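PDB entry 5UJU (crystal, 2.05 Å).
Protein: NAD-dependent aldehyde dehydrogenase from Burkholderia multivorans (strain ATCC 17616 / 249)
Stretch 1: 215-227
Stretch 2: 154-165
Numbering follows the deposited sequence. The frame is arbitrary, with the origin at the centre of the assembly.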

# COMPACT_ATOMS: atom_id res chain seq x y z
N THR A 215 10.33 24.24 -0.28
CA THR A 215 11.12 24.45 0.93
C THR A 215 12.13 23.35 1.20
O THR A 215 13.25 23.64 1.64
CB THR A 215 10.20 24.54 2.16
OG1 THR A 215 9.26 23.47 2.10
CG2 THR A 215 9.45 25.88 2.19
N PHE A 216 11.77 22.09 0.98
CA PHE A 216 12.68 20.96 1.21
C PHE A 216 12.72 20.09 -0.04
O PHE A 216 12.28 18.93 -0.03
CB PHE A 216 12.26 20.15 2.44
CG PHE A 216 12.51 20.87 3.75
CD1 PHE A 216 11.59 21.80 4.23
CD2 PHE A 216 13.66 20.63 4.48
CE1 PHE A 216 11.83 22.46 5.43
CE2 PHE A 216 13.90 21.30 5.69
CZ PHE A 216 12.98 22.22 6.15
N PRO A 217 13.31 20.61 -1.12
CA PRO A 217 13.25 19.88 -2.40
C PRO A 217 13.90 18.51 -2.34
O PRO A 217 13.32 17.53 -2.85
CB PRO A 217 13.98 20.83 -3.38
CG PRO A 217 14.88 21.67 -2.51
CD PRO A 217 14.11 21.85 -1.21
N THR A 218 15.08 18.39 -1.73
CA THR A 218 15.71 17.07 -1.65
C THR A 218 15.18 16.26 -0.47
O THR A 218 14.94 15.05 -0.61
CB THR A 218 17.23 17.22 -1.58
OG1 THR A 218 17.59 18.03 -0.45
CG2 THR A 218 17.77 17.85 -2.86
N TRP A 219 14.99 16.88 0.69
CA TRP A 219 14.58 16.11 1.86
C TRP A 219 13.21 15.49 1.65
O TRP A 219 13.00 14.32 1.99
CB TRP A 219 14.56 17.00 3.10
CG TRP A 219 14.52 16.23 4.41
CD1 TRP A 219 15.59 15.89 5.19
CD2 TRP A 219 13.36 15.74 5.09
NE1 TRP A 219 15.16 15.21 6.31
CE2 TRP A 219 13.79 15.10 6.27
CE3 TRP A 219 11.98 15.78 4.81
CZ2 TRP A 219 12.91 14.51 7.17
CZ3 TRP A 219 11.10 15.18 5.71
CH2 TRP A 219 11.57 14.56 6.87
N ASN A 220 12.27 16.26 1.12
CA ASN A 220 10.96 15.71 0.78
C ASN A 220 10.96 14.96 -0.55
O ASN A 220 10.17 14.03 -0.71
CB ASN A 220 9.89 16.81 0.75
CG ASN A 220 9.49 17.28 2.14
OD1 ASN A 220 9.57 18.46 2.46
ND2 ASN A 220 9.04 16.34 2.96
N GLY A 221 11.80 15.35 -1.50
CA GLY A 221 11.77 14.71 -2.80
C GLY A 221 12.49 13.38 -2.87
O GLY A 221 12.05 12.46 -3.57
N TYR A 222 13.61 13.25 -2.14
CA TYR A 222 14.42 12.03 -2.25
C TYR A 222 13.69 10.75 -1.87
O TYR A 222 13.92 9.74 -2.55
CB TYR A 222 15.69 12.14 -1.40
CG TYR A 222 16.78 12.94 -2.03
CD1 TYR A 222 16.57 13.65 -3.20
CD2 TYR A 222 18.04 12.99 -1.45
CE1 TYR A 222 17.60 14.41 -3.78
CE2 TYR A 222 19.05 13.73 -2.02
CZ TYR A 222 18.83 14.43 -3.18
OH TYR A 222 19.86 15.15 -3.73
N PRO A 223 12.87 10.69 -0.80
CA PRO A 223 12.26 9.39 -0.45
C PRO A 223 11.45 8.78 -1.58
O PRO A 223 11.59 7.58 -1.84
CB PRO A 223 11.40 9.73 0.78
CG PRO A 223 12.12 10.88 1.42
CD PRO A 223 12.60 11.71 0.24
N GLY A 224 10.62 9.56 -2.27
CA GLY A 224 9.87 9.01 -3.39
C GLY A 224 10.76 8.67 -4.58
O GLY A 224 10.57 7.63 -5.22
N LEU A 225 11.73 9.53 -4.89
CA LEU A 225 12.61 9.29 -6.03
C LEU A 225 13.37 7.97 -5.88
O LEU A 225 13.41 7.15 -6.80
CB LEU A 225 13.58 10.46 -6.18
CG LEU A 225 14.84 10.32 -7.05
CD1 LEU A 225 14.49 9.96 -8.49
CD2 LEU A 225 15.66 11.61 -6.99
N PHE A 226 13.97 7.75 -4.71
CA PHE A 226 14.80 6.57 -4.51
C PHE A 226 13.99 5.33 -4.16
O PHE A 226 14.43 4.22 -4.46
CB PHE A 226 15.86 6.89 -3.45
CG PHE A 226 16.94 7.77 -3.99
CD1 PHE A 226 17.98 7.23 -4.73
CD2 PHE A 226 16.87 9.15 -3.84
CE1 PHE A 226 18.96 8.04 -5.28
CE2 PHE A 226 17.85 9.97 -4.39
CZ PHE A 226 18.90 9.41 -5.11
N ALA A 227 12.81 5.47 -3.54
CA ALA A 227 11.90 4.33 -3.46
C ALA A 227 11.50 3.85 -4.86
O ALA A 227 11.37 2.65 -5.10
CB ALA A 227 10.66 4.70 -2.65
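Stretch 2, residues 154-165: QAGGPHAQDRAL

The most unusual feature of this contact is how closely the two backbones approach where an alanine of stretch 2 meets a tryptophan of stretch 1: the CA atoms of Trp-219 and Ala-160 lie 4.2 Å apart, and Ala-160 CB rests 3.6 Å from Trp-219 CA itself. The methyl group of alanine is small enough to leave its neighbour's main chain within reach.

Stretch 2 begins with the last turn of one helix, residues 154-156, breaks at Gly-157, and resumes as a helix from Pro-158 through Leu-165. Gly-157 leaves helical phi/psi (-107°/-106°) and occupies the N-cap position of the second helix, whose first turn includes the bond from Gln-161 N to Gly-157 O (2.8 Å). Proline suits the first turn that follows, where a backbone NH has no helical acceptor. This second helix runs in nearly the same direction as the helix of stretch 1, with a crossing angle of -22° and a closest axial approach of 7.9 Å. Residues pair in register at one-turn intervals, Trp-219 with Ala-160 and Pro-223 with Ala-164.

At the break, the one direct hydrogen bond between the stretches runs from Thr-218 OG1 to Gly-156 O, 2.8 Å. The same carbonyl accepts a bond from a water (2.9 Å from Gly-156 O), which also lies 2.8 Å from Gln-161 NE2, its donor, and 3.0 Å from Tyr-222 OH, so polar groups of both stretches meet around one solvent molecule.

On both sides of the break, alanines provide shallow surfaces for aromatic rings. Before it, Ala-155 CB meets the edge of the Phe-216 ring, 3.8 Å from Phe-216 CE2. After it, Ala-160 CB lies 3.8 Å from Tyr-222 CD2, while Ala-160 O approaches the edge of that ring, 3.6 Å from the same Tyr-222 CD2. One turn later, Ala-164 CB touches both Tyr-222 CB (3.8 Å) and Phe-226 CD2 (3.5 Å).

Arg-163, pointing toward stretch 1, pairs a long aliphatic stem with a polar end, and Trp-219 engages both. Arg-163 CG makes an off-centre CH-pi contact 4.2 Å from the centroid of the five-membered ring of Trp-219, and Arg-163 NE lies 3.6 Å from Trp-219 CZ2. A second water accepts hydrogen bonds from Arg-163 NE (3.1 Å) and Trp-219 NE1 (3.2 Å), satisfying two donors that could not bond each other. Nearer the backbone, Arg-163 CB packs 4.1 Å from Pro-223 CG, where the proline ring offers a compact apolar surface at the kink in its helix.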

# COMPACT_ATOMS: atom_id res chain seq x y z
N GLN A 154 22.76 20.44 5.87
CA GLN A 154 22.26 19.25 6.56
C GLN A 154 20.95 18.77 5.95
O GLN A 154 20.85 17.61 5.51
CB GLN A 154 22.08 19.54 8.04
CG GLN A 154 23.35 19.94 8.74
CD GLN A 154 23.22 19.83 10.25
OE1 GLN A 154 22.10 19.78 10.78
NE2 GLN A 154 24.35 19.77 10.94
N ALA A 155 19.95 19.64 5.90
CA ALA A 155 18.65 19.22 5.38
C ALA A 155 18.69 18.95 3.88
O ALA A 155 17.97 18.07 3.40
CB ALA A 155 17.59 20.28 5.70
N GLY A 156 19.51 19.68 3.13
CA GLY A 156 19.55 19.44 1.70
C GLY A 156 20.48 18.32 1.30
O GLY A 156 20.25 17.66 0.29
N GLY A 157 21.52 18.06 2.10
CA GLY A 157 22.51 17.06 1.78
C GLY A 157 22.38 15.82 2.65
O GLY A 157 21.45 15.03 2.49
N PRO A 158 23.30 15.65 3.60
CA PRO A 158 23.32 14.42 4.42
C PRO A 158 21.98 13.94 4.98
O PRO A 158 21.70 12.74 4.88
CB PRO A 158 24.29 14.80 5.55
CG PRO A 158 25.25 15.72 4.89
CD PRO A 158 24.48 16.49 3.83
N HIS A 159 21.16 14.82 5.56
CA HIS A 159 19.89 14.34 6.13
C HIS A 159 18.94 13.86 5.04
O HIS A 159 18.23 12.85 5.23
CB HIS A 159 19.23 15.43 6.98
CG HIS A 159 19.94 15.70 8.27
ND1 HIS A 159 19.48 16.63 9.18
CD2 HIS A 159 21.06 15.18 8.80
CE1 HIS A 159 20.30 16.67 10.22
NE2 HIS A 159 21.27 15.80 10.01
N ALA A 160 18.92 14.55 3.89
CA ALA A 160 18.11 14.07 2.77
C ALA A 160 18.65 12.76 2.24
O ALA A 160 17.88 11.85 1.91
CB ALA A 160 18.06 15.11 1.65
N GLN A 161 19.98 12.66 2.15
CA GLN A 161 20.61 11.42 1.73
C GLN A 161 20.31 10.29 2.72
O GLN A 161 20.07 9.15 2.30
CB GLN A 161 22.12 11.66 1.57
CG GLN A 161 22.43 12.66 0.46
CD GLN A 161 23.66 13.49 0.73
OE1 GLN A 161 24.44 13.18 1.63
NE2 GLN A 161 23.85 14.54 -0.06
N ASP A 162 20.28 10.59 4.02
CA ASP A 162 19.81 9.63 5.01
C ASP A 162 18.41 9.10 4.67
O ASP A 162 18.16 7.89 4.68
CB ASP A 162 19.78 10.26 6.41
CG ASP A 162 21.15 10.42 7.03
OD1 ASP A 162 22.09 9.71 6.62
OD2 ASP A 162 21.28 11.26 7.95
N ARG A 163 17.48 10.01 4.38
CA ARG A 163 16.10 9.62 4.10
C ARG A 163 16.00 8.85 2.79
O ARG A 163 15.16 7.95 2.65
CB ARG A 163 15.18 10.85 4.08
CG ARG A 163 14.89 11.46 5.47
CD ARG A 163 14.01 10.53 6.32
NE ARG A 163 13.73 11.09 7.66
CZ ARG A 163 12.96 10.50 8.58
NH1 ARG A 163 12.39 9.32 8.33
NH2 ARG A 163 12.76 11.09 9.76
N ALA A 164 16.81 9.22 1.80
CA ALA A 164 16.87 8.43 0.57
C ALA A 164 17.36 7.01 0.87
O ALA A 164 16.76 6.03 0.45
CB ALA A 164 17.78 9.12 -0.45
N LEU A 165 18.44 6.90 1.66
CA LEU A 165 19.00 5.59 1.98
C LEU A 165 18.01 4.76 2.79
O LEU A 165 17.89 3.54 2.59
CB LEU A 165 20.29 5.77 2.77
CG LEU A 165 20.97 4.45 3.14
CD1 LEU A 165 21.69 3.89 1.96
CD2 LEU A 165 21.92 4.60 4.30
O HOH W 1 21.68 15.74 -1.37
O HOH W 2 15.85 13.13 8.62